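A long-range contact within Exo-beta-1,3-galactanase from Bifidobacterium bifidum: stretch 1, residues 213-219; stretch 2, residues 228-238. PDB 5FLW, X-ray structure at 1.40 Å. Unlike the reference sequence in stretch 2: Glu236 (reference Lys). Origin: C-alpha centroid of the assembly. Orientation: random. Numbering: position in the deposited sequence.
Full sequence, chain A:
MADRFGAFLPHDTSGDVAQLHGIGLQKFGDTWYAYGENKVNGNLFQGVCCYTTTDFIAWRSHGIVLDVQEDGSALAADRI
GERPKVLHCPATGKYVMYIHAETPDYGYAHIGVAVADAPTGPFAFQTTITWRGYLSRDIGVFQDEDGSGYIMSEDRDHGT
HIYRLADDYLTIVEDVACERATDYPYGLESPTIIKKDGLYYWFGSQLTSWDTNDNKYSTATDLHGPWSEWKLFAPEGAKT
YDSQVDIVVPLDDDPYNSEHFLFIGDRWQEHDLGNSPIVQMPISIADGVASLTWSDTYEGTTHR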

# COMPACT_ATOMS: atom_id res chain seq x y z
N ASN A 213 -8.82 7.51 11.65
CA ASN A 213 -10.01 6.80 12.11
C ASN A 213 -9.61 5.42 12.58
O ASN A 213 -8.46 4.98 12.42
N ASP A 214 -10.58 4.71 13.17
CA ASP A 214 -10.36 3.34 13.60
C ASP A 214 -10.43 2.46 12.35
O ASP A 214 -11.52 2.21 11.80
N ASN A 215 -9.26 2.01 11.88
CA ASN A 215 -9.19 1.16 10.70
C ASN A 215 -9.72 -0.25 11.03
O ASN A 215 -9.82 -0.65 12.20
N LYS A 216 -10.07 -1.00 9.98
CA LYS A 216 -10.72 -2.29 10.19
C LYS A 216 -10.15 -3.36 9.26
O LYS A 216 -9.44 -3.08 8.28
N TYR A 217 -10.51 -4.62 9.57
CA TYR A 217 -10.11 -5.76 8.76
C TYR A 217 -11.27 -6.75 8.58
O TYR A 217 -12.22 -6.80 9.38
N SER A 218 -11.15 -7.56 7.52
CA SER A 218 -12.08 -8.63 7.20
C SER A 218 -11.27 -9.85 6.80
O SER A 218 -10.12 -9.72 6.37
N THR A 219 -11.86 -11.04 6.97
CA THR A 219 -11.20 -12.30 6.62
C THR A 219 -12.08 -13.13 5.68
O THR A 219 -13.31 -12.96 5.63
N SER A 228 -15.89 -11.64 5.84
CA SER A 228 -16.50 -11.53 7.16
C SER A 228 -16.84 -10.07 7.48
O SER A 228 -16.45 -9.14 6.77
N GLU A 229 -17.57 -9.89 8.58
CA GLU A 229 -17.81 -8.57 9.14
C GLU A 229 -16.48 -7.81 9.29
O GLU A 229 -15.46 -8.41 9.63
N TRP A 230 -16.51 -6.51 9.08
CA TRP A 230 -15.30 -5.71 9.25
C TRP A 230 -15.18 -5.31 10.72
O TRP A 230 -16.11 -4.73 11.28
N LYS A 231 -14.10 -5.47 11.36
CA LYS A 231 -13.78 -5.34 12.78
C LYS A 231 -12.55 -4.47 13.01
O LYS A 231 -11.70 -4.32 12.15
N LEU A 232 -12.49 -3.80 14.05
CA LEU A 232 -11.34 -2.98 14.38
C LEU A 232 -10.17 -3.87 14.77
O LEU A 232 -10.37 -4.89 15.42
N PHE A 233 -8.96 -3.49 14.40
CA PHE A 233 -7.76 -4.20 14.87
C PHE A 233 -6.93 -3.47 15.92
O PHE A 233 -6.09 -4.10 16.57
N ALA A 234 -7.11 -2.16 16.08
CA ALA A 234 -6.54 -1.37 17.16
C ALA A 234 -7.64 -0.96 18.15
O ALA A 234 -8.83 -1.09 17.86
N PRO A 235 -7.26 -0.44 19.33
CA PRO A 235 -8.29 -0.11 20.33
C PRO A 235 -9.26 0.94 19.81
O PRO A 235 -8.92 1.83 19.02
N GLU A 236 -10.51 0.80 20.23
CA GLU A 236 -11.53 1.76 19.87
C GLU A 236 -11.15 3.15 20.34
O GLU A 236 -10.79 3.36 21.50
N GLY A 237 -11.23 4.12 19.41
CA GLY A 237 -10.87 5.47 19.71
C GLY A 237 -9.40 5.78 19.57
O GLY A 237 -9.03 6.96 19.62
N ALA A 238 -8.54 4.76 19.39
CA ALA A 238 -7.12 5.03 19.19
C ALA A 238 -6.83 5.57 17.79
O ALA A 238 -5.69 5.98 17.53

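What does Asp214 do at the start of the contact? Its CA-to-CB bond points toward stretch 2, and the m rotamer brings the carboxylate to the type II turn Pro235–Ala238. Gly237 N donates a nearly straight hydrogen bond to Asp214 OD2 (2.9 Å). Water 1 lies between Asp214 OD1 (2.5 Å) and Pro235 O (2.8 Å), while Asp214 CB rests against Leu232 CD2 (3.7 Å).

How do Asn215 and Lys216 use sideways-pointing bonds? Asn215 (m) sets its CB 3.5 Å from Phe233 CZ. Lys216 starts m and then runs extended, so that its CE reaches Leu232 CD1 at 3.7 Å; beyond, water 3 links Lys216 NZ to Trp230 O, 3.1 Å from each.

Where does the Tyr217 ring go? It shares a sheet face with Lys231, and its p rotamer carries the ring along stretch 2: Tyr217 CD1 packs on Phe233 CB (3.7 Å), and Leu232 O lies at the ring edge. Water 6 joins Tyr217 OH (3.3 Å) to Lys231 NZ (3.1 Å).

What closes the far end? Ser218 (t) points toward stretch 2; its CB sits over the Trp230 (m) six-membered ring, 3.5 Å from the centroid, a CH-pi contact, while Ser218 OG donates to Ser228 O (2.7 Å). Ser228 (p) turns its OG to accept from Thr219 N (3.1 Å).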

# COMPACT_ATOMS: atom_id res chain seq x y z
CB ASN A 213 -11.08 6.72 10.98
CG ASN A 213 -10.57 6.00 9.72
OD1 ASN A 213 -10.45 4.78 9.69
ND2 ASN A 213 -10.32 6.76 8.67
CB ASP A 214 -11.39 2.93 14.64
CG ASP A 214 -11.21 3.65 15.97
OD1 ASP A 214 -10.07 4.06 16.31
OD2 ASP A 214 -12.23 3.79 16.69
CB ASN A 215 -7.75 1.08 10.19
CG ASN A 215 -7.18 2.43 9.69
OD1 ASN A 215 -6.00 2.51 9.36
ND2 ASN A 215 -8.00 3.49 9.66
CB LYS A 216 -12.24 -2.19 9.99
CG LYS A 216 -12.90 -1.07 10.72
CD LYS A 216 -14.41 -1.19 10.63
CE LYS A 216 -15.09 -0.17 11.52
NZ LYS A 216 -16.57 -0.19 11.39
CB TYR A 217 -8.85 -6.46 9.30
CG TYR A 217 -9.11 -7.30 10.54
CD1 TYR A 217 -9.36 -6.70 11.78
CD2 TYR A 217 -9.14 -8.69 10.47
CE1 TYR A 217 -9.61 -7.46 12.92
CE2 TYR A 217 -9.40 -9.47 11.61
CZ TYR A 217 -9.63 -8.85 12.84
OH TYR A 217 -9.87 -9.62 13.97
CB SER A 218 -13.03 -8.18 6.08
OG SER A 218 -13.94 -9.19 5.71
CB THR A 219 -10.84 -13.16 7.86
OG1 THR A 219 -12.04 -13.54 8.54
CG2 THR A 219 -9.98 -12.37 8.82
CB SER A 228 -15.55 -12.08 8.22
OG SER A 228 -14.50 -11.16 8.50
CB GLU A 229 -18.44 -8.78 10.52
CG GLU A 229 -18.50 -7.54 11.37
CD GLU A 229 -18.90 -7.81 12.83
OE1 GLU A 229 -18.63 -8.92 13.35
OE2 GLU A 229 -19.47 -6.91 13.48
CB TRP A 230 -15.32 -4.49 8.33
CG TRP A 230 -15.19 -4.87 6.88
CD1 TRP A 230 -16.16 -5.37 6.07
CD2 TRP A 230 -14.00 -4.80 6.09
NE1 TRP A 230 -15.65 -5.61 4.82
CE2 TRP A 230 -14.33 -5.27 4.80
CE3 TRP A 230 -12.69 -4.38 6.33
CZ2 TRP A 230 -13.39 -5.33 3.77
CZ3 TRP A 230 -11.77 -4.45 5.31
CH2 TRP A 230 -12.12 -4.92 4.05
CB LYS A 231 -13.50 -6.71 13.39
CG LYS A 231 -14.70 -7.63 13.47
CD LYS A 231 -14.31 -8.97 14.06
CE LYS A 231 -15.51 -9.89 14.17
NZ LYS A 231 -15.12 -11.21 14.74
CB LEU A 232 -11.67 -2.11 15.59
CG LEU A 232 -12.19 -0.68 15.46
CD1 LEU A 232 -13.59 -0.65 14.88
CD2 LEU A 232 -12.16 0.03 16.80
CB PHE A 233 -6.86 -4.70 13.71
CG PHE A 233 -6.44 -3.63 12.73
CD1 PHE A 233 -7.25 -3.31 11.64
CD2 PHE A 233 -5.24 -2.96 12.89
CE1 PHE A 233 -6.86 -2.32 10.72
CE2 PHE A 233 -4.84 -1.95 11.98
CZ PHE A 233 -5.66 -1.64 10.89
CB ALA A 234 -5.87 -0.12 16.57
CB PRO A 235 -7.48 0.39 21.52
CG PRO A 235 -6.13 -0.17 21.35
CD PRO A 235 -5.89 -0.35 19.89
CB GLU A 236 -12.87 1.33 20.48
CG GLU A 236 -14.04 2.21 20.12
CD GLU A 236 -15.36 1.65 20.62
OE1 GLU A 236 -15.37 1.00 21.71
OE2 GLU A 236 -16.40 1.92 19.94
CB ALA A 238 -6.26 3.78 19.40
O HOH W 1 -8.32 2.23 16.30
O HOH W 2 -8.77 -0.19 14.62
O HOH W 3 -16.69 -2.54 13.36
O HOH W 4 -12.83 -9.11 10.90
O HOH W 5 -10.64 -8.20 16.22
O HOH W 6 -12.10 -11.94 14.61